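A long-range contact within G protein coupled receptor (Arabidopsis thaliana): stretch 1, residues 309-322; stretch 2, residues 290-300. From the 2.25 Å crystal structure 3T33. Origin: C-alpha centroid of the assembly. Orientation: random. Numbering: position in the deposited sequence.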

# COMPACT_ATOMS: atom_id res chain seq x y z
N GLU A 309 0.98 -23.55 -2.68
CA GLU A 309 0.33 -23.12 -1.44
C GLU A 309 0.07 -21.61 -1.42
O GLU A 309 -0.97 -21.18 -0.93
CB GLU A 309 1.17 -23.50 -0.22
CG GLU A 309 0.48 -23.18 1.14
CD GLU A 309 1.40 -23.36 2.36
OE1 GLU A 309 2.63 -23.51 2.16
OE2 GLU A 309 0.88 -23.33 3.50
N PHE A 310 1.04 -20.83 -1.92
CA PHE A 310 1.07 -19.37 -1.78
C PHE A 310 0.21 -18.78 -2.87
O PHE A 310 -0.71 -18.04 -2.55
CB PHE A 310 2.52 -18.80 -1.85
CG PHE A 310 3.39 -19.11 -0.62
CD1 PHE A 310 2.83 -19.30 0.64
CD2 PHE A 310 4.78 -19.17 -0.74
CE1 PHE A 310 3.61 -19.61 1.76
CE2 PHE A 310 5.57 -19.46 0.37
CZ PHE A 310 4.97 -19.68 1.63
N VAL A 311 0.46 -19.16 -4.13
CA VAL A 311 -0.38 -18.81 -5.27
C VAL A 311 -1.87 -18.96 -4.92
O VAL A 311 -2.66 -18.01 -5.02
CB VAL A 311 -0.07 -19.69 -6.51
CG1 VAL A 311 -0.89 -19.27 -7.71
CG2 VAL A 311 1.35 -19.60 -6.88
N GLU A 312 -2.25 -20.14 -4.43
CA GLU A 312 -3.65 -20.43 -4.24
C GLU A 312 -4.20 -19.67 -3.06
O GLU A 312 -5.35 -19.20 -3.10
CB GLU A 312 -3.90 -21.95 -4.06
CG GLU A 312 -3.80 -22.78 -5.39
CD GLU A 312 -4.23 -24.26 -5.20
OE1 GLU A 312 -4.41 -24.69 -4.02
OE2 GLU A 312 -4.41 -24.98 -6.23
N ALA A 313 -3.37 -19.55 -2.03
CA ALA A 313 -3.75 -18.81 -0.84
C ALA A 313 -3.98 -17.32 -1.16
O ALA A 313 -4.94 -16.71 -0.69
CB ALA A 313 -2.70 -18.98 0.25
N ALA A 314 -3.08 -16.76 -1.99
CA ALA A 314 -3.23 -15.38 -2.51
C ALA A 314 -4.55 -15.22 -3.24
O ALA A 314 -5.27 -14.25 -2.99
CB ALA A 314 -2.08 -14.99 -3.44
N MET A 315 -4.88 -16.19 -4.11
CA MET A 315 -6.11 -16.13 -4.89
C MET A 315 -7.27 -16.21 -3.97
O MET A 315 -8.26 -15.49 -4.15
CB MET A 315 -6.19 -17.21 -6.01
CG MET A 315 -5.22 -16.92 -7.22
SD MET A 315 -5.09 -18.11 -8.65
CE MET A 315 -4.90 -19.66 -7.82
N GLU A 316 -7.16 -17.03 -2.94
CA GLU A 316 -8.29 -17.20 -2.01
C GLU A 316 -8.54 -15.99 -1.15
O GLU A 316 -9.68 -15.69 -0.81
CB GLU A 316 -8.04 -18.41 -1.09
CG GLU A 316 -8.12 -19.72 -1.82
CD GLU A 316 -8.12 -20.93 -0.85
OE1 GLU A 316 -7.40 -21.92 -1.14
OE2 GLU A 316 -8.85 -20.89 0.20
N ALA A 317 -7.45 -15.34 -0.75
CA ALA A 317 -7.52 -14.06 -0.04
C ALA A 317 -8.19 -13.00 -0.96
O ALA A 317 -9.00 -12.22 -0.50
CB ALA A 317 -6.12 -13.61 0.40
N GLY A 318 -7.89 -13.04 -2.26
CA GLY A 318 -8.56 -12.22 -3.25
C GLY A 318 -10.07 -12.38 -3.33
O GLY A 318 -10.79 -11.40 -3.62
N GLU A 319 -10.57 -13.60 -3.09
CA GLU A 319 -12.04 -13.83 -3.08
C GLU A 319 -12.70 -13.19 -1.87
O GLU A 319 -13.79 -12.68 -1.96
CB GLU A 319 -12.38 -15.32 -3.09
CG GLU A 319 -11.84 -16.05 -4.29
CD GLU A 319 -12.47 -15.56 -5.58
OE1 GLU A 319 -13.68 -15.29 -5.60
OE2 GLU A 319 -11.75 -15.46 -6.58
N VAL A 320 -12.05 -13.21 -0.73
CA VAL A 320 -12.59 -12.51 0.44
C VAL A 320 -12.69 -11.00 0.21
O VAL A 320 -13.70 -10.34 0.54
CB VAL A 320 -11.65 -12.76 1.59
CG1 VAL A 320 -12.09 -11.96 2.83
CG2 VAL A 320 -11.54 -14.27 1.81
N VAL A 321 -11.62 -10.43 -0.36
CA VAL A 321 -11.68 -9.02 -0.81
C VAL A 321 -12.79 -8.79 -1.86
O VAL A 321 -13.59 -7.83 -1.77
CB VAL A 321 -10.32 -8.55 -1.31
CG1 VAL A 321 -10.32 -7.02 -1.47
CG2 VAL A 321 -9.26 -8.97 -0.26
N TRP A 322 -12.90 -9.69 -2.82
CA TRP A 322 -13.94 -9.48 -3.83
C TRP A 322 -15.34 -9.45 -3.21
O TRP A 322 -16.17 -8.63 -3.62
CB TRP A 322 -13.82 -10.48 -4.98
CG TRP A 322 -14.79 -10.29 -6.10
CD1 TRP A 322 -15.70 -11.21 -6.52
CD2 TRP A 322 -14.94 -9.15 -6.97
NE1 TRP A 322 -16.42 -10.70 -7.56
CE2 TRP A 322 -15.98 -9.45 -7.87
CE3 TRP A 322 -14.31 -7.89 -7.06
CZ2 TRP A 322 -16.41 -8.54 -8.89
CZ3 TRP A 322 -14.74 -6.97 -8.07
CH2 TRP A 322 -15.77 -7.32 -8.97
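Stretch 2, residues 290-300: GAPGVALTLVK

Alanine sets the spacing of this contact: Ala314 and Ala295 bring their CA atoms to 5.1 Å of each other, and no hydrogen bond joins the two stretches. Stretch 2 is helical from Ala291 through Lys300 and runs nearly antiparallel to the helix of stretch 1, with an angle of 154° between their N-to-C directions and a closest approach of 8.3 Å between the axes. Such a short separation is possible because the side chains where the helices meet are small. The CB of Ala317 lies 3.5 Å from the CB of Ala295, methyl against methyl, and a methyl is all that either residue places between the backbones.

Because the helices run in nearly opposite directions, the start of stretch 2 meets the end of stretch 1. Gly290 occupies the N-cap position, and its phi of 112° would jam a CB against the preceding carbonyl oxygen, so glycine suits this turn. The CB of Ala291 then points toward stretch 1, 3.7 Å from Val320 CG1 and 4.1 Å from Val321 CG2, a small group received by branched ones. Pro292, whose lack of an amide hydrogen costs nothing in the first turn of a helix, rests its CG 3.9 Å from Val321 CG2.

Toward the other end the larger Leu298 takes over, with more surface covered by the partner helix than any other residue of the pair. Its chi angles (m, t) carry CD1 to 3.8 Å from Ala313 CB and CD2 to 4.0 Å from Phe310 CD1, an oblique approach to the ring. Leu298 CB also lies 4.0 Å from Ala314 CB, which Val299 CG2 approaches at the same distance although the CA-to-CB bond of Val299 points away. Thr297, out of reach of stretch 1, satisfies its hydroxyl within its own helix: OG1 donates to Gly293 O at 3.0 Å.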

# COMPACT_ATOMS: atom_id res chain seq x y z
N GLY A 290 -6.41 -7.91 8.19
CA GLY A 290 -7.33 -8.76 7.43
C GLY A 290 -6.76 -9.20 6.10
O GLY A 290 -5.58 -9.01 5.80
N ALA A 291 -7.61 -9.83 5.31
CA ALA A 291 -7.29 -10.39 3.99
C ALA A 291 -6.46 -9.50 3.02
O ALA A 291 -5.55 -9.99 2.41
CB ALA A 291 -8.62 -10.74 3.33
N PRO A 292 -6.78 -8.19 2.88
CA PRO A 292 -6.11 -7.35 1.87
C PRO A 292 -4.62 -7.25 2.10
O PRO A 292 -3.82 -7.59 1.20
CB PRO A 292 -6.81 -5.99 2.01
CG PRO A 292 -8.23 -6.40 2.47
CD PRO A 292 -7.96 -7.50 3.44
N GLY A 293 -4.21 -6.92 3.31
CA GLY A 293 -2.77 -6.76 3.56
C GLY A 293 -2.07 -8.08 3.43
O GLY A 293 -0.95 -8.18 2.89
N VAL A 294 -2.73 -9.13 3.90
CA VAL A 294 -2.11 -10.45 3.88
C VAL A 294 -2.04 -10.92 2.43
O VAL A 294 -0.98 -11.43 1.96
CB VAL A 294 -2.95 -11.40 4.74
CG1 VAL A 294 -2.49 -12.86 4.55
CG2 VAL A 294 -2.91 -10.94 6.21
N ALA A 295 -3.11 -10.72 1.67
CA ALA A 295 -3.05 -11.12 0.22
C ALA A 295 -1.84 -10.53 -0.51
O ALA A 295 -1.10 -11.21 -1.21
CB ALA A 295 -4.30 -10.73 -0.46
N LEU A 296 -1.60 -9.24 -0.30
CA LEU A 296 -0.43 -8.57 -0.87
C LEU A 296 0.87 -9.27 -0.48
O LEU A 296 1.83 -9.37 -1.27
CB LEU A 296 -0.45 -7.14 -0.37
CG LEU A 296 -0.85 -5.96 -1.25
CD1 LEU A 296 -1.91 -6.24 -2.35
CD2 LEU A 296 -1.09 -4.57 -0.46
N THR A 297 0.94 -9.77 0.74
CA THR A 297 2.13 -10.47 1.20
C THR A 297 2.23 -11.85 0.56
O THR A 297 3.31 -12.28 0.18
CB THR A 297 2.11 -10.64 2.71
OG1 THR A 297 1.80 -9.38 3.32
CG2 THR A 297 3.44 -11.12 3.22
N LEU A 298 1.13 -12.56 0.46
CA LEU A 298 1.17 -13.90 -0.21
C LEU A 298 1.51 -13.72 -1.70
O LEU A 298 2.26 -14.48 -2.28
CB LEU A 298 -0.14 -14.64 -0.01
CG LEU A 298 -0.30 -15.02 1.47
CD1 LEU A 298 -1.65 -15.60 1.67
CD2 LEU A 298 0.81 -16.04 1.83
N VAL A 299 1.02 -12.65 -2.32
CA VAL A 299 1.39 -12.44 -3.73
C VAL A 299 2.87 -12.39 -3.84
O VAL A 299 3.44 -13.04 -4.74
CB VAL A 299 0.74 -11.17 -4.38
CG1 VAL A 299 1.53 -10.72 -5.65
CG2 VAL A 299 -0.70 -11.45 -4.72
N LYS A 300 3.50 -11.63 -2.93
CA LYS A 300 4.98 -11.53 -2.91
C LYS A 300 5.61 -12.90 -2.58
O LYS A 300 6.55 -13.35 -3.23
CB LYS A 300 5.45 -10.44 -1.91
CG LYS A 300 6.92 -10.40 -1.70
CD LYS A 300 7.64 -9.89 -2.91
CE LYS A 300 9.08 -9.87 -2.64
NZ LYS A 300 9.89 -9.67 -3.90